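Local coordinates for protein beta-1,4-exocellulase (Thermobifida fusca, PDB 4B4H) that is a cellobiohydrolase of glycoside hydrolase family 6, the catalytic domain of a longer cellulase that degrades cellulose by hydrolysing its beta-1,4-glycosidic bonds, at residues A[141-146]-A[189-194]; A[196-201]-A[257-262]. All blocks are in the same frame, centred on the assembly; numbering follows the deposited sequence.

Interaction 1 (A[141-146]-A[189-194]); sequences LVTNVG and HGWIGW
At the predicted substrate-binding site of this family 6 catalytic domain, the indole of Trp191, a residue predicted to bind the sugar chain, meets Thr143 at the end of helix 140-143. Trp191 belongs to the short helix 189-192, and the two backbones stay well apart, with Thr143 CA and Ile192 CA, 8.1 Å from each other, as the nearest pair. The gap is bridged by the tryptophan, whose CG lies anti to its backbone N (chi1 -174°), a setting that sends the ring out from its own helix and across the threonine side chain at about a right angle. At the ring edge, Trp191 NE1 donates to Thr143 OG1 over 2.9 Å; the N-H points almost straight at the oxygen, at 175°, and OG1 sits essentially in the indole plane. Thr143 presents this oxygen because chi1 of 66° tucks OG1 between its backbone N and carbonyl carbon. The methyl turns beside the five-membered ring instead, Thr143 CG2 lying 3.7 Å from Trp191 NE1, and the same CG2 comes within 4.4 Å of Ile192 CG2. Further along the ring, Asn144 ND2 approaches Trp191 CZ2 obliquely at 4.1 Å, a packing contact, since this amide nitrogen is hydrogen-bonded to Asn140 OD1. Thr143 OG1 is also hydrogen-bonded to Pro139 O, so the hydroxyl links the indole N-H to a backbone carbonyl. One straight, in-plane bond at its edge is likely to limit the turning of the indole and so to set how it faces Asp136, the predicted proton donor, whose side chain it touches.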
loop_
_atom_site.group_PDB
_atom_site.type_symbol
_atom_site.label_atom_id
_atom_site.label_comp_id
_atom_site.label_asym_id
_atom_site.label_seq_id
_atom_site.Cartn_x
_atom_site.Cartn_y
_atom_site.Cartn_z
ATOM N N LEU A 141 -4.407 -14.811 3.055
ATOM C CA LEU A 141 -4.698 -16.008 3.846
ATOM C C LEU A 141 -6.123 -16.040 4.390
ATOM O O LEU A 141 -6.545 -17.048 4.958
ATOM C CB LEU A 141 -3.669 -16.203 4.963
ATOM C CG LEU A 141 -2.215 -16.086 4.505
ATOM C CD1 LEU A 141 -1.281 -16.258 5.685
ATOM C CD2 LEU A 141 -1.862 -17.075 3.408
ATOM N N VAL A 142 -6.839 -14.928 4.230
ATOM C CA VAL A 142 -8.268 -14.830 4.566
ATOM C C VAL A 142 -9.112 -15.158 3.328
ATOM O O VAL A 142 -10.046 -15.960 3.399
ATOM C CB VAL A 142 -8.643 -13.410 5.071
ATOM C CG1 VAL A 142 -10.142 -13.312 5.357
ATOM C CG2 VAL A 142 -7.824 -13.035 6.298
ATOM N N THR A 143 -8.756 -14.551 2.201
ATOM C CA THR A 143 -9.649 -14.446 1.042
ATOM C C THR A 143 -9.272 -15.330 -0.148
ATOM O O THR A 143 -10.124 -15.669 -0.980
ATOM C CB THR A 143 -9.672 -13.004 0.518
ATOM O OG1 THR A 143 -8.372 -12.677 0.011
ATOM C CG2 THR A 143 -10.051 -12.019 1.629
ATOM N N ASN A 144 -7.994 -15.684 -0.243
ATOM C CA ASN A 144 -7.504 -16.417 -1.410
ATOM C C ASN A 144 -7.051 -17.862 -1.134
ATOM O O ASN A 144 -6.217 -18.400 -1.854
ATOM C CB ASN A 144 -6.403 -15.594 -2.113
ATOM C CG ASN A 144 -6.934 -14.303 -2.724
ATOM O OD1 ASN A 144 -8.060 -14.246 -3.198
ATOM N ND2 ASN A 144 -6.108 -13.266 -2.731
ATOM N N VAL A 145 -7.637 -18.504 -0.123
ATOM C CA VAL A 145 -7.225 -19.862 0.250
ATOM C C VAL A 145 -8.206 -20.934 -0.239
ATOM O O VAL A 145 -7.848 -22.107 -0.359
ATOM C CB VAL A 145 -6.972 -19.978 1.770
ATOM C CG1 VAL A 145 -6.743 -21.421 2.191
ATOM C CG2 VAL A 145 -5.752 -19.162 2.147
ATOM N N GLY A 146 -9.436 -20.527 -0.515
ATOM C CA GLY A 146 -10.455 -21.455 -1.004
ATOM C C GLY A 146 -11.250 -20.849 -2.140
ATOM O O GLY A 146 -10.989 -19.716 -2.546
ATOM N N HIS A 189 -10.089 -1.266 1.220
ATOM C CA HIS A 189 -11.483 -1.586 1.525
ATOM C C HIS A 189 -12.096 -2.458 0.473
ATOM O O HIS A 189 -12.954 -3.299 0.783
ATOM C CB HIS A 189 -12.303 -0.324 1.827
ATOM C CG HIS A 189 -12.825 0.395 0.608
ATOM N ND1 HIS A 189 -12.150 1.396 0.001
ATOM C CD2 HIS A 189 -14.017 0.251 -0.089
ATOM C CE1 HIS A 189 -12.876 1.852 -1.046
ATOM N NE2 HIS A 189 -14.016 1.154 -1.091
ATOM N N GLY A 190 -11.651 -2.292 -0.770
ATOM C CA GLY A 190 -12.079 -3.148 -1.872
ATOM C C GLY A 190 -11.499 -4.553 -1.853
ATOM O O GLY A 190 -11.621 -5.272 -2.835
ATOM N N TRP A 191 -10.853 -4.937 -0.757
ATOM C CA TRP A 191 -10.359 -6.300 -0.579
ATOM C C TRP A 191 -10.949 -6.929 0.654
ATOM O O TRP A 191 -11.495 -8.033 0.590
ATOM C CB TRP A 191 -8.830 -6.303 -0.505
ATOM C CG TRP A 191 -8.141 -7.652 -0.463
ATOM C CD1 TRP A 191 -8.696 -8.923 -0.248
ATOM C CD2 TRP A 191 -6.706 -7.889 -0.581
ATOM N NE1 TRP A 191 -7.724 -9.891 -0.262
ATOM C CE2 TRP A 191 -6.507 -9.339 -0.454
ATOM C CE3 TRP A 191 -5.602 -7.076 -0.787
ATOM C CZ2 TRP A 191 -5.248 -9.914 -0.528
ATOM C CZ3 TRP A 191 -4.341 -7.665 -0.864
ATOM C CH2 TRP A 191 -4.168 -9.051 -0.729
ATOM N N ILE A 192 -10.871 -6.226 1.787
ATOM C CA ILE A 192 -11.276 -6.823 3.063
ATOM C C ILE A 192 -12.365 -6.021 3.786
ATOM O O ILE A 192 -12.468 -6.048 5.020
ATOM C CB ILE A 192 -10.061 -7.118 3.980
ATOM C CG1 ILE A 192 -9.391 -5.821 4.446
ATOM C CG2 ILE A 192 -9.068 -8.045 3.284
ATOM C CD1 ILE A 192 -8.465 -5.990 5.631
ATOM N N GLY A 193 -13.198 -5.334 3.009
ATOM C CA GLY A 193 -14.248 -4.502 3.580
ATOM C C GLY A 193 -15.562 -5.213 3.872
ATOM O O GLY A 193 -16.426 -4.636 4.512
ATOM N N TRP A 194 -15.708 -6.452 3.396
ATOM C CA TRP A 194 -16.950 -7.225 3.571
ATOM C C TRP A 194 -17.129 -7.825 4.942
ATOM O O TRP A 194 -16.158 -8.180 5.616
ATOM C CB TRP A 194 -17.028 -8.337 2.532
ATOM C CG TRP A 194 -17.270 -7.843 1.135
ATOM C CD1 TRP A 194 -18.487 -7.738 0.469
ATOM C CD2 TRP A 194 -16.269 -7.370 0.176
ATOM N NE1 TRP A 194 -18.311 -7.250 -0.793
ATOM C CE2 TRP A 194 -17.007 -7.004 -1.037
ATOM C CE3 TRP A 194 -14.885 -7.212 0.200
ATOM C CZ2 TRP A 194 -16.366 -6.514 -2.161
ATOM C CZ3 TRP A 194 -14.252 -6.717 -0.942
ATOM C CH2 TRP A 194 -14.980 -6.370 -2.091
#

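Interaction 2 (A[196-201]-A[257-262]); sequences SNFGPS and NQYVDE
The first turn of helix 198-209 stands opposite an irregular loop, 257-262, that leads into helix 262-276; Phe198 CA and Gln258 CA, the nearest pair, are 9.3 Å apart, so the contact is left to side chains. Each backbone carries its own brace. Asn197 O receives Ser201 N and Ser201 OG from opposite faces of its carbonyl plane, while Asn257 OD1 accepts from Tyr259 N at 3.1 Å, closing an Asx turn. Across the contact, with chi1 at -179°, Phe198 holds its CG trans to the backbone nitrogen, which carries the ring to the phenol of Tyr259. The two side chains cross at about a right angle, yet their ring planes are inclined by only 36°, with centroids 5.9 Å apart, an oblique pairing. Phe198 CD2 and Tyr259 CE2 meet at 4.0 Å, and Phe198 CE2 comes to 3.5 Å from Tyr259 OH. That hydroxyl has its polar partner elsewhere, in Asp268 OD2. Gln258 reaches along with an extended chain to place NE2 4.1 Å from Phe198 CB, although this amide is hydrogen-bonded to Gly193 O; its CB meanwhile packs over one face of the Tyr259 ring, towards the rim. An alanine in place of Phe198 would lack the ring altogether, which is likely to open a gap beside the Tyr259 phenol and leave the phenol without its apolar neighbour. Beyond the tyrosine, Phe198 also packs on Phe265, Leu269 and Ala272, so its ring ties the start of helix 198-209 to helix 262-276, the helix that comes before strand 283-287 of the central, largely parallel sheet.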
loop_
_atom_site.group_PDB
_atom_site.type_symbol
_atom_site.label_atom_id
_atom_site.label_comp_id
_atom_site.label_asym_id
_atom_site.label_seq_id
_atom_site.Cartn_x
_atom_site.Cartn_y
_atom_site.Cartn_z
ATOM N N SER A 196 -17.700 -10.655 5.689
ATOM C CA SER A 196 -17.090 -11.989 5.718
ATOM C C SER A 196 -15.566 -12.032 5.843
ATOM O O SER A 196 -15.016 -13.056 6.243
ATOM C CB SER A 196 -17.531 -12.822 4.512
ATOM O OG SER A 196 -17.382 -12.131 3.291
ATOM N N ASN A 197 -14.882 -10.941 5.506
ATOM C CA ASN A 197 -13.412 -10.930 5.593
ATOM C C ASN A 197 -12.777 -9.870 6.498
ATOM O O ASN A 197 -11.603 -9.981 6.844
ATOM C CB ASN A 197 -12.755 -10.950 4.200
ATOM C CG ASN A 197 -13.275 -9.866 3.282
ATOM O OD1 ASN A 197 -13.744 -8.823 3.734
ATOM N ND2 ASN A 197 -13.180 -10.104 1.978
ATOM N N PHE A 198 -13.556 -8.873 6.907
ATOM C CA PHE A 198 -13.071 -7.798 7.789
ATOM C C PHE A 198 -12.613 -8.359 9.145
ATOM O O PHE A 198 -11.436 -8.247 9.503
ATOM C CB PHE A 198 -14.164 -6.728 7.944
ATOM C CG PHE A 198 -13.783 -5.563 8.812
ATOM C CD1 PHE A 198 -13.888 -5.640 10.199
ATOM C CD2 PHE A 198 -13.367 -4.362 8.237
ATOM C CE1 PHE A 198 -13.566 -4.559 10.999
ATOM C CE2 PHE A 198 -13.035 -3.281 9.037
ATOM C CZ PHE A 198 -13.133 -3.381 10.417
ATOM N N GLY A 199 -13.532 -8.983 9.881
ATOM C CA GLY A 199 -13.199 -9.654 11.145
ATOM C C GLY A 199 -12.075 -10.682 11.019
ATOM O O GLY A 199 -11.126 -10.668 11.814
ATOM N N PRO A 200 -12.163 -11.577 10.019
ATOM C CA PRO A 200 -11.107 -12.570 9.777
ATOM C C PRO A 200 -9.710 -11.966 9.535
ATOM O O PRO A 200 -8.706 -12.516 10.005
ATOM C CB PRO A 200 -11.618 -13.307 8.541
ATOM C CG PRO A 200 -13.100 -13.228 8.668
ATOM C CD PRO A 200 -13.366 -11.855 9.206
ATOM N N SER A 201 -9.654 -10.836 8.828
ATOM C CA SER A 201 -8.398 -10.119 8.637
ATOM C C SER A 201 -7.874 -9.609 9.978
ATOM O O SER A 201 -6.682 -9.731 10.264
ATOM C CB SER A 201 -8.579 -8.953 7.662
ATOM O OG SER A 201 -8.903 -9.420 6.369
ATOM N N ASN A 257 -20.138 -4.224 -0.036
ATOM C CA ASN A 257 -19.044 -3.829 0.820
ATOM C C ASN A 257 -19.606 -2.913 1.896
ATOM O O ASN A 257 -20.556 -2.163 1.653
ATOM C CB ASN A 257 -18.004 -3.077 -0.009
ATOM C CG ASN A 257 -16.617 -3.130 0.594
ATOM O OD1 ASN A 257 -16.421 -2.822 1.775
ATOM N ND2 ASN A 257 -15.637 -3.489 -0.226
ATOM N N GLN A 258 -19.030 -2.977 3.085
ATOM C CA GLN A 258 -19.426 -2.059 4.162
ATOM C C GLN A 258 -18.945 -0.632 3.937
ATOM O O GLN A 258 -19.423 0.300 4.606
ATOM C CB GLN A 258 -18.909 -2.560 5.504
ATOM C CG GLN A 258 -19.514 -3.876 5.930
ATOM C CD GLN A 258 -18.938 -4.384 7.222
ATOM O OE1 GLN A 258 -19.628 -4.415 8.240
ATOM N NE2 GLN A 258 -17.671 -4.803 7.194
ATOM N N TYR A 259 -17.984 -0.473 3.029
ATOM C CA TYR A 259 -17.315 0.805 2.800
ATOM C C TYR A 259 -17.223 1.104 1.315
ATOM O O TYR A 259 -17.131 0.184 0.497
ATOM C CB TYR A 259 -15.910 0.790 3.429
ATOM C CG TYR A 259 -15.907 0.190 4.817
ATOM C CD1 TYR A 259 -16.326 0.945 5.914
ATOM C CD2 TYR A 259 -15.535 -1.138 5.033
ATOM C CE1 TYR A 259 -16.351 0.408 7.189
ATOM C CE2 TYR A 259 -15.554 -1.690 6.307
ATOM C CZ TYR A 259 -15.974 -0.916 7.385
ATOM O OH TYR A 259 -16.011 -1.480 8.643
ATOM N N VAL A 260 -17.241 2.396 0.993
ATOM C CA VAL A 260 -16.977 2.915 -0.353
ATOM C C VAL A 260 -15.660 3.715 -0.453
ATOM O O VAL A 260 -15.319 4.242 -1.514
ATOM C CB VAL A 260 -18.136 3.814 -0.862
ATOM C CG1 VAL A 260 -19.457 3.068 -0.814
ATOM C CG2 VAL A 260 -18.236 5.108 -0.054
ATOM N N ASP A 261 -14.940 3.818 0.661
ATOM C CA ASP A 261 -13.678 4.571 0.694
ATOM C C ASP A 261 -12.745 4.098 1.810
ATOM O O ASP A 261 -13.140 3.327 2.678
ATOM C CB ASP A 261 -13.937 6.090 0.737
ATOM C CG ASP A 261 -14.766 6.530 1.933
ATOM O OD1 ASP A 261 -14.580 6.003 3.053
ATOM O OD2 ASP A 261 -15.598 7.438 1.743
ATOM N N GLU A 262 -11.506 4.581 1.786
ATOM C CA GLU A 262 -10.469 4.107 2.700
ATOM C C GLU A 262 -10.593 4.674 4.108
ATOM O O GLU A 262 -10.293 3.990 5.091
ATOM C CB GLU A 262 -9.078 4.425 2.140
ATOM C CG GLU A 262 -8.678 3.590 0.930
ATOM C CD GLU A 262 -8.638 2.107 1.250
ATOM O OE1 GLU A 262 -7.723 1.668 1.958
ATOM O OE2 GLU A 262 -9.549 1.371 0.823
#

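Overall arrangement
Interactions 1 and 2 are adjacent, their centres about 8 Å apart, and the segment 189-194 touches the loop 257-262. Direct bonds join them: His189 N lies 2.7 Å from Glu262 OE2, and His189 O lies 2.9 Å from Asn257 ND2, so both backbone polar groups of His189 meet side chains from interaction 2. Interaction 1 lies nearer the predicted catalytic residues, the side chain of Trp191 being about 3 Å from that of Asp136. The aromatic pair of interaction 2 is set further back, the side chain of Phe198 about 10 Å from that of Trp191, and that of Tyr259 about 9 Å from that of His188, another residue predicted to bind substrate; it reads as structural packing, although Glu262 of its loop touches His188.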